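Long-range contacts in meta cleavage compound hydrolase (Janthinobacterium, PDB 1J1I), which hydrolyses a carbon-carbon bond of the meta-cleavage compound formed during carbazole degradation, releasing anthranilate: residues I40-S51 with A70-K78; K107-A118 with E129-A140. All coordinates share one frame; numbering follows the deposited sequence.

Contact 1: I40-S51 with A70-K78; sequences ILIHGGGAGAES and AMDMLGFGK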
loop_
_atom_site.group_PDB
_atom_site.type_symbol
_atom_site.label_atom_id
_atom_site.label_comp_id
_atom_site.label_asym_id
_atom_site.label_seq_id
_atom_site.Cartn_x
_atom_site.Cartn_y
_atom_site.Cartn_z
ATOM N N ILE A 40 -5.655 8.529 16.663
ATOM C CA ILE A 40 -7.045 8.963 16.659
ATOM C C ILE A 40 -7.754 8.542 15.377
ATOM O O ILE A 40 -7.282 8.827 14.275
ATOM C CB ILE A 40 -7.152 10.496 16.782
ATOM C CG1 ILE A 40 -6.507 10.961 18.092
ATOM C CG2 ILE A 40 -8.623 10.923 16.701
ATOM C CD1 ILE A 40 -6.570 12.465 18.309
ATOM N N LEU A 41 -8.889 7.867 15.530
ATOM C CA LEU A 41 -9.675 7.413 14.391
ATOM C C LEU A 41 -10.868 8.356 14.241
ATOM O O LEU A 41 -11.560 8.638 15.222
ATOM C CB LEU A 41 -10.152 5.969 14.624
ATOM C CG LEU A 41 -9.078 4.949 15.037
ATOM C CD1 LEU A 41 -9.715 3.577 15.234
ATOM C CD2 LEU A 41 -7.975 4.874 13.972
ATOM N N ILE A 42 -11.091 8.853 13.023
ATOM C CA ILE A 42 -12.198 9.772 12.749
ATOM C C ILE A 42 -13.146 9.161 11.726
ATOM O O ILE A 42 -12.766 8.932 10.579
ATOM C CB ILE A 42 -11.695 11.128 12.192
ATOM C CG1 ILE A 42 -10.500 11.634 13.007
ATOM C CG2 ILE A 42 -12.804 12.161 12.279
ATOM C CD1 ILE A 42 -10.808 11.862 14.464
ATOM N N HIS A 43 -14.381 8.912 12.153
ATOM C CA HIS A 43 -15.414 8.315 11.312
ATOM C C HIS A 43 -15.816 9.196 10.124
ATOM O O HIS A 43 -15.487 10.380 10.072
ATOM C CB HIS A 43 -16.648 8.006 12.171
ATOM C CG HIS A 43 -17.286 9.224 12.769
ATOM N ND1 HIS A 43 -18.163 10.025 12.068
ATOM C CD2 HIS A 43 -17.129 9.811 13.979
ATOM C CE1 HIS A 43 -18.516 11.052 12.819
ATOM N NE2 HIS A 43 -17.903 10.948 13.984
ATOM N N GLY A 44 -16.539 8.608 9.178
ATOM C CA GLY A 44 -16.977 9.357 8.016
ATOM C C GLY A 44 -18.285 10.088 8.249
ATOM O O GLY A 44 -18.855 10.046 9.344
ATOM N N GLY A 45 -18.762 10.769 7.212
ATOM C CA GLY A 45 -20.011 11.492 7.320
ATOM C C GLY A 45 -21.161 10.525 7.133
ATOM O O GLY A 45 -20.976 9.308 7.199
ATOM N N GLY A 46 -22.349 11.054 6.893
ATOM C CA GLY A 46 -23.495 10.186 6.708
ATOM C C GLY A 46 -24.333 10.130 7.967
ATOM O O GLY A 46 -23.808 10.200 9.082
ATOM N N ALA A 47 -25.642 10.005 7.788
ATOM C CA ALA A 47 -26.560 9.948 8.914
ATOM C C ALA A 47 -26.280 8.731 9.785
ATOM O O ALA A 47 -26.176 7.613 9.289
ATOM C CB ALA A 47 -28.003 9.915 8.404
ATOM N N GLY A 48 -26.143 8.958 11.087
ATOM C CA GLY A 48 -25.888 7.862 12.001
ATOM C C GLY A 48 -24.449 7.383 12.041
ATOM O O GLY A 48 -24.141 6.395 12.704
ATOM N N ALA A 49 -23.558 8.076 11.340
ATOM C CA ALA A 49 -22.158 7.674 11.339
ATOM C C ALA A 49 -21.497 8.114 12.636
ATOM O O ALA A 49 -21.655 9.256 13.074
ATOM C CB ALA A 49 -21.429 8.280 10.146
ATOM N N GLU A 50 -20.773 7.190 13.256
ATOM C CA GLU A 50 -20.063 7.471 14.499
ATOM C C GLU A 50 -18.958 6.441 14.729
ATOM O O GLU A 50 -18.803 5.494 13.953
ATOM C CB GLU A 50 -21.042 7.539 15.687
ATOM C CG GLU A 50 -22.031 6.386 15.802
ATOM C CD GLU A 50 -21.372 5.096 16.242
ATOM O OE1 GLU A 50 -20.811 5.065 17.360
ATOM O OE2 GLU A 50 -21.411 4.116 15.470
ATOM N N SER A 51 -18.197 6.630 15.799
ATOM C CA SER A 51 -17.054 5.781 16.110
ATOM C C SER A 51 -17.221 4.268 16.235
ATOM O O SER A 51 -16.404 3.517 15.703
ATOM C CB SER A 51 -16.364 6.314 17.368
ATOM O OG SER A 51 -15.931 7.650 17.167
ATOM N N ALA A 70 -10.998 6.637 19.251
ATOM C CA ALA A 70 -11.975 6.859 18.187
ATOM C C ALA A 70 -12.916 7.977 18.638
ATOM O O ALA A 70 -13.749 7.778 19.519
ATOM C CB ALA A 70 -12.760 5.573 17.917
ATOM N N MET A 71 -12.775 9.145 18.014
ATOM C CA MET A 71 -13.551 10.339 18.364
ATOM C C MET A 71 -14.757 10.640 17.478
ATOM O O MET A 71 -14.661 10.584 16.258
ATOM C CB MET A 71 -12.620 11.559 18.334
ATOM C CG MET A 71 -13.270 12.898 18.699
ATOM S SD MET A 71 -12.376 14.325 17.987
ATOM C CE MET A 71 -13.267 14.506 16.414
ATOM N N ASP A 72 -15.888 10.973 18.101
ATOM C CA ASP A 72 -17.079 11.354 17.345
ATOM C C ASP A 72 -16.918 12.828 16.990
ATOM O O ASP A 72 -16.644 13.657 17.864
ATOM C CB ASP A 72 -18.353 11.187 18.183
ATOM C CG ASP A 72 -18.867 9.762 18.197
ATOM O OD1 ASP A 72 -18.234 8.877 17.572
ATOM O OD2 ASP A 72 -19.914 9.536 18.840
ATOM N N MET A 73 -17.070 13.158 15.711
ATOM C CA MET A 73 -16.946 14.544 15.288
ATOM C C MET A 73 -18.088 15.408 15.809
ATOM O O MET A 73 -19.148 14.912 16.193
ATOM C CB MET A 73 -16.931 14.652 13.761
ATOM C CG MET A 73 -15.666 14.116 13.091
ATOM S SD MET A 73 -15.669 14.475 11.325
ATOM C CE MET A 73 -16.753 13.177 10.729
ATOM N N LEU A 74 -17.846 16.710 15.808
ATOM C CA LEU A 74 -18.826 17.703 16.220
ATOM C C LEU A 74 -20.134 17.433 15.477
ATOM O O LEU A 74 -20.144 17.343 14.247
ATOM C CB LEU A 74 -18.307 19.094 15.848
ATOM C CG LEU A 74 -19.203 20.321 16.021
ATOM C CD1 LEU A 74 -19.453 20.588 17.499
ATOM C CD2 LEU A 74 -18.513 21.517 15.367
ATOM N N GLY A 75 -21.224 17.295 16.227
ATOM C CA GLY A 75 -22.523 17.053 15.618
ATOM C C GLY A 75 -22.878 15.607 15.312
ATOM O O GLY A 75 -23.996 15.327 14.877
ATOM N N PHE A 76 -21.942 14.684 15.527
ATOM C CA PHE A 76 -22.197 13.271 15.251
ATOM C C PHE A 76 -22.172 12.400 16.502
ATOM O O PHE A 76 -21.653 12.801 17.546
ATOM C CB PHE A 76 -21.158 12.706 14.265
ATOM C CG PHE A 76 -21.289 13.230 12.859
ATOM C CD1 PHE A 76 -20.892 14.522 12.538
ATOM C CD2 PHE A 76 -21.808 12.419 11.855
ATOM C CE1 PHE A 76 -21.010 15.001 11.232
ATOM C CE2 PHE A 76 -21.932 12.889 10.545
ATOM C CZ PHE A 76 -21.531 14.181 10.235
ATOM N N GLY A 77 -22.726 11.197 16.368
ATOM C CA GLY A 77 -22.751 10.237 17.457
ATOM C C GLY A 77 -23.203 10.786 18.795
ATOM O O GLY A 77 -24.316 11.300 18.918
ATOM N N LYS A 78 -22.339 10.674 19.802
ATOM C CA LYS A 78 -22.671 11.156 21.137
ATOM C C LYS A 78 -21.979 12.467 21.481
ATOM O O LYS A 78 -22.092 12.959 22.603
ATOM C CB LYS A 78 -22.326 10.095 22.183
ATOM C CG LYS A 78 -23.135 8.810 22.046
ATOM C CD LYS A 78 -22.875 7.875 23.212
ATOM C CE LYS A 78 -23.597 6.548 23.029
ATOM N NZ LYS A 78 -23.338 5.614 24.160
HETATM O O HOH W 1 -24.204 10.256 14.020
#
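At the edge of the His-43 imidazole, near the ring plane, lies the CA of Asp-72, while the CA of Glu-50, from its own segment, sits over one face, offset toward the rim. Phe-76 presents an in-plane edge to the carbonyl oxygens of Gly-46 and Leu-74, and its CB packs 3.4 Å from His-43 CE1; the two rings meet obliquely, their planes 53° apart. These loops follow two neighbouring parallel strands, 38-42 and 67-71, of the alpha/beta hydrolase sheet, at the ends that bear the active site. Between the two segments a backbone bond runs from Met-71 N to Leu-41 O (3.1 Å). Beyond it, His-43 NE2 accepts the backbone N-H of Met-73 at 2.9 Å in a nearly straight bond, though the donor is tilted from the ring plane, and ND1 donates to Gly-44 O, so both ring nitrogens are engaged and the ring's rotation is fixed. CG of His-43 stands between its own backbone N and carbonyl carbon (chi1 63°), which directs the ring across to the second loop. Met-73 crosses Ile-42 at about a right angle, its CG 3.6 Å from Ile-42 CG2. The buried carboxylate of Asp-72 has a salt bridge to Arg-29, which also pairs with Glu-50 and probably offsets the proximity of the two acids; Glu-50 additionally caps the N-H of Gly-53. Asp-72 OD1 takes two bonds from opposite faces of its plane, one from Ser-51 N at 2.9 Å and the other from Ser-51 OG at 2.6 Å.

Contact 2: K107-A118 with E129-A140; sequences KVSIVGNSMGGA and ELVNALVLMGSA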
loop_
_atom_site.group_PDB
_atom_site.type_symbol
_atom_site.label_atom_id
_atom_site.label_comp_id
_atom_site.label_asym_id
_atom_site.label_seq_id
_atom_site.Cartn_x
_atom_site.Cartn_y
_atom_site.Cartn_z
ATOM N N LYS A 107 2.978 14.205 19.856
ATOM C CA LYS A 107 2.144 14.229 18.660
ATOM C C LYS A 107 1.257 12.995 18.596
ATOM O O LYS A 107 1.486 12.014 19.307
ATOM C CB LYS A 107 3.020 14.297 17.408
ATOM C CG LYS A 107 3.848 15.568 17.320
ATOM C CD LYS A 107 4.726 15.593 16.083
ATOM C CE LYS A 107 5.446 16.930 15.966
ATOM N NZ LYS A 107 6.253 17.009 14.723
ATOM N N VAL A 108 0.245 13.049 17.739
ATOM C CA VAL A 108 -0.677 11.930 17.568
ATOM C C VAL A 108 -0.864 11.630 16.088
ATOM O O VAL A 108 -0.680 12.507 15.236
ATOM C CB VAL A 108 -2.070 12.237 18.160
ATOM C CG1 VAL A 108 -1.954 12.526 19.647
ATOM C CG2 VAL A 108 -2.698 13.412 17.429
ATOM N N SER A 109 -1.225 10.388 15.786
ATOM C CA SER A 109 -1.472 9.992 14.406
ATOM C C SER A 109 -2.970 10.157 14.192
ATOM O O SER A 109 -3.752 9.958 15.121
ATOM C CB SER A 109 -1.076 8.528 14.182
ATOM O OG SER A 109 0.302 8.328 14.430
ATOM N N ILE A 110 -3.369 10.532 12.980
ATOM C CA ILE A 110 -4.784 10.716 12.690
ATOM C C ILE A 110 -5.205 9.861 11.500
ATOM O O ILE A 110 -4.573 9.897 10.442
ATOM C CB ILE A 110 -5.111 12.193 12.390
ATOM C CG1 ILE A 110 -4.707 13.067 13.584
ATOM C CG2 ILE A 110 -6.609 12.339 12.075
ATOM C CD1 ILE A 110 -4.937 14.555 13.367
ATOM N N VAL A 111 -6.278 9.101 11.694
ATOM C CA VAL A 111 -6.830 8.211 10.675
ATOM C C VAL A 111 -8.287 8.594 10.441
ATOM O O VAL A 111 -9.106 8.516 11.360
ATOM C CB VAL A 111 -6.789 6.737 11.140
ATOM C CG1 VAL A 111 -7.270 5.826 10.020
ATOM C CG2 VAL A 111 -5.365 6.361 11.577
ATOM N N GLY A 112 -8.615 8.990 9.214
ATOM C CA GLY A 112 -9.980 9.389 8.931
ATOM C C GLY A 112 -10.560 8.905 7.619
ATOM O O GLY A 112 -9.861 8.797 6.612
ATOM N N ASN A 113 -11.855 8.612 7.649
ATOM C CA ASN A 113 -12.590 8.154 6.475
ATOM C C ASN A 113 -13.459 9.301 5.970
ATOM O O ASN A 113 -14.058 10.018 6.769
ATOM C CB ASN A 113 -13.470 6.959 6.848
ATOM C CG ASN A 113 -14.404 6.551 5.729
ATOM O OD1 ASN A 113 -15.538 7.021 5.649
ATOM N ND2 ASN A 113 -13.924 5.680 4.845
ATOM N N SER A 114 -13.511 9.474 4.652
ATOM C CA SER A 114 -14.301 10.530 4.018
ATOM C C SER A 114 -14.268 11.866 4.783
ATOM O O SER A 114 -13.212 12.485 4.885
ATOM C CB SER A 114 -15.747 10.048 3.811
ATOM O OG SER A 114 -16.319 9.569 5.015
ATOM N N MET A 115 -15.407 12.322 5.310
ATOM C CA MET A 115 -15.433 13.592 6.053
ATOM C C MET A 115 -14.408 13.618 7.194
ATOM O O MET A 115 -13.804 14.654 7.478
ATOM C CB MET A 115 -16.831 13.869 6.632
ATOM C CG MET A 115 -16.887 15.143 7.491
ATOM S SD MET A 115 -18.538 15.462 8.199
ATOM C CE MET A 115 -19.421 16.027 6.748
ATOM N N GLY A 116 -14.230 12.479 7.854
ATOM C CA GLY A 116 -13.269 12.398 8.939
ATOM C C GLY A 116 -11.869 12.600 8.385
ATOM O O GLY A 116 -10.997 13.172 9.043
ATOM N N GLY A 117 -11.657 12.129 7.159
ATOM C CA GLY A 117 -10.361 12.282 6.522
ATOM C C GLY A 117 -10.105 13.740 6.180
ATOM O O GLY A 117 -9.011 14.257 6.402
ATOM N N ALA A 118 -11.125 14.413 5.655
ATOM C CA ALA A 118 -10.987 15.830 5.306
ATOM C C ALA A 118 -10.665 16.644 6.559
ATOM O O ALA A 118 -9.879 17.597 6.519
ATOM C CB ALA A 118 -12.278 16.343 4.672
ATOM N N GLU A 129 1.842 20.774 14.174
ATOM C CA GLU A 129 2.724 20.537 15.311
ATOM C C GLU A 129 2.114 19.511 16.275
ATOM O O GLU A 129 2.794 18.992 17.159
ATOM C CB GLU A 129 3.032 21.847 16.051
ATOM C CG GLU A 129 1.884 22.457 16.846
ATOM C CD GLU A 129 0.875 23.209 15.991
ATOM O OE1 GLU A 129 1.092 23.345 14.766
ATOM O OE2 GLU A 129 -0.141 23.671 16.554
ATOM N N LEU A 130 0.833 19.218 16.091
ATOM C CA LEU A 130 0.132 18.249 16.926
ATOM C C LEU A 130 0.108 16.872 16.267
ATOM O O LEU A 130 -0.182 15.869 16.921
ATOM C CB LEU A 130 -1.323 18.676 17.123
ATOM C CG LEU A 130 -1.639 20.035 17.740
ATOM C CD1 LEU A 130 -3.149 20.257 17.702
ATOM C CD2 LEU A 130 -1.112 20.081 19.167
ATOM N N VAL A 131 0.418 16.832 14.976
ATOM C CA VAL A 131 0.339 15.588 14.209
ATOM C C VAL A 131 1.647 14.937 13.784
ATOM O O VAL A 131 2.558 15.604 13.293
ATOM C CB VAL A 131 -0.513 15.825 12.942
ATOM C CG1 VAL A 131 -0.850 14.499 12.267
ATOM C CG2 VAL A 131 -1.779 16.585 13.316
ATOM N N ASN A 132 1.701 13.615 13.954
ATOM C CA ASN A 132 2.861 12.802 13.596
ATOM C C ASN A 132 2.675 12.102 12.240
ATOM O O ASN A 132 3.612 12.004 11.451
ATOM C CB ASN A 132 3.093 11.744 14.677
ATOM C CG ASN A 132 4.119 10.713 14.267
ATOM O OD1 ASN A 132 5.302 11.023 14.118
ATOM N ND2 ASN A 132 3.671 9.475 14.073
ATOM N N ALA A 133 1.467 11.606 11.988
ATOM C CA ALA A 133 1.155 10.900 10.741
ATOM C C ALA A 133 -0.325 11.037 10.423
ATOM O O ALA A 133 -1.146 11.231 11.325
ATOM C CB ALA A 133 1.523 9.420 10.859
ATOM N N LEU A 134 -0.657 10.924 9.140
ATOM C CA LEU A 134 -2.033 11.049 8.671
ATOM C C LEU A 134 -2.425 9.923 7.714
ATOM O O LEU A 134 -1.665 9.566 6.818
ATOM C CB LEU A 134 -2.212 12.382 7.943
ATOM C CG LEU A 134 -3.559 12.644 7.261
ATOM C CD1 LEU A 134 -4.645 12.845 8.309
ATOM C CD2 LEU A 134 -3.446 13.877 6.375
ATOM N N VAL A 135 -3.617 9.373 7.907
ATOM C CA VAL A 135 -4.120 8.311 7.037
ATOM C C VAL A 135 -5.432 8.797 6.445
ATOM O O VAL A 135 -6.380 9.069 7.175
ATOM C CB VAL A 135 -4.373 7.004 7.820
ATOM C CG1 VAL A 135 -4.982 5.943 6.891
ATOM C CG2 VAL A 135 -3.065 6.500 8.422
ATOM N N LEU A 136 -5.471 8.935 5.125
ATOM C CA LEU A 136 -6.666 9.394 4.440
ATOM C C LEU A 136 -7.267 8.177 3.751
ATOM O O LEU A 136 -6.641 7.562 2.892
ATOM C CB LEU A 136 -6.304 10.471 3.420
ATOM C CG LEU A 136 -5.608 11.698 4.018
ATOM C CD1 LEU A 136 -5.073 12.566 2.892
ATOM C CD2 LEU A 136 -6.586 12.480 4.902
ATOM N N MET A 137 -8.484 7.834 4.144
ATOM C CA MET A 137 -9.150 6.655 3.607
ATOM C C MET A 137 -10.437 7.064 2.908
ATOM O O MET A 137 -11.413 7.431 3.565
ATOM C CB MET A 137 -9.445 5.699 4.766
ATOM C CG MET A 137 -9.957 4.332 4.370
ATOM S SD MET A 137 -11.314 3.811 5.422
ATOM C CE MET A 137 -10.681 4.179 7.087
ATOM N N GLY A 138 -10.439 6.995 1.577
ATOM C CA GLY A 138 -11.616 7.386 0.821
ATOM C C GLY A 138 -11.983 8.784 1.274
ATOM O O GLY A 138 -13.151 9.185 1.271
ATOM N N SER A 139 -10.952 9.528 1.657
ATOM C CA SER A 139 -11.105 10.882 2.168
ATOM C C SER A 139 -11.691 11.929 1.240
ATOM O O SER A 139 -11.377 11.992 0.051
ATOM C CB SER A 139 -9.759 11.402 2.677
ATOM O OG SER A 139 -9.883 12.739 3.133
ATOM N N ALA A 140 -12.548 12.764 1.815
ATOM C CA ALA A 140 -13.149 13.864 1.096
ATOM C C ALA A 140 -12.056 14.938 1.046
ATOM O O ALA A 140 -11.044 14.830 1.747
ATOM C CB ALA A 140 -14.365 14.376 1.859
HETATM O O HOH W 2 4.354 17.561 12.480
#
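Strand 108-113, helix 114-126 and strand 131-137 form a beta-alpha-beta unit of the alpha/beta hydrolase fold, and the strained turn between the first strand and the helix is consistent with the nucleophile elbow, carrying Ser-114, the probable nucleophile. Residues 108-113 and 133-137 run parallel, their axes 6° apart, and the segments exchange backbone bonds from Val-108 N to Leu-130 O through to Ser-114 N and Met-137 O. The chain turns a corner at Asn-132, whose N-H still reaches Val-108 O at 2.9 Å. On one face of the sheet Val-111 and Val-135 lie side by side, with Val-111 CG1 3.8 Å from Val-135 CB; on the other, the side chains of Ile-110 and Val-131 cross at about a right angle, CD1 against CG2. Near the elbow, Asn-113 carries its CG anti to the backbone N (chi1 172°), which sends the amide across Met-137: ND2 gives SD a weak hydrogen bond of 3.3 Å and also donates to the carbonyl of His-261. Asn-113 OD1 receives Ser-114 OG at 2.7 Å, the hydroxyl standing above the amide plane. A leucine in place of Asn-113 would probably leave the His-261 carbonyl without this donor and the Ser-114 hydroxyl without its amide acceptor. Gly-117 lets the helix approach the loop after the second strand closely, since a CB there would run into Ser-139 OG. That hydroxyl bonds in plane to a lone pair of Ala-140 O. Besides Ala-118 N within the helix, Ser-114 O accepts Ala-140 N, which stands above the carbonyl plane at 3.2 Å.

In the fold
Contacts 1 and 2 follow one another along the chain and meet in the sheet, where strands 38-42 and 108-113 are neighbours; their centres lie about 13 Å apart. The probable hydrogen bonds from Ile-42 N to Val-111 O (2.6 Å) and from Val-111 N to Ile-40 O (2.8 Å) join them. Past the strand ends, the glycine loop of contact 1 comes up to the serine of contact 2, with Gly-44 CA 3.1 Å from Ser-114 OG, and Gly-45 N makes a weak hydrogen bond to that hydroxyl. The side chain of His-261 is about 3 Å from that of Ser-114, and Asp-233 lies near Gly-138, so both contacts border the probable catalytic triad.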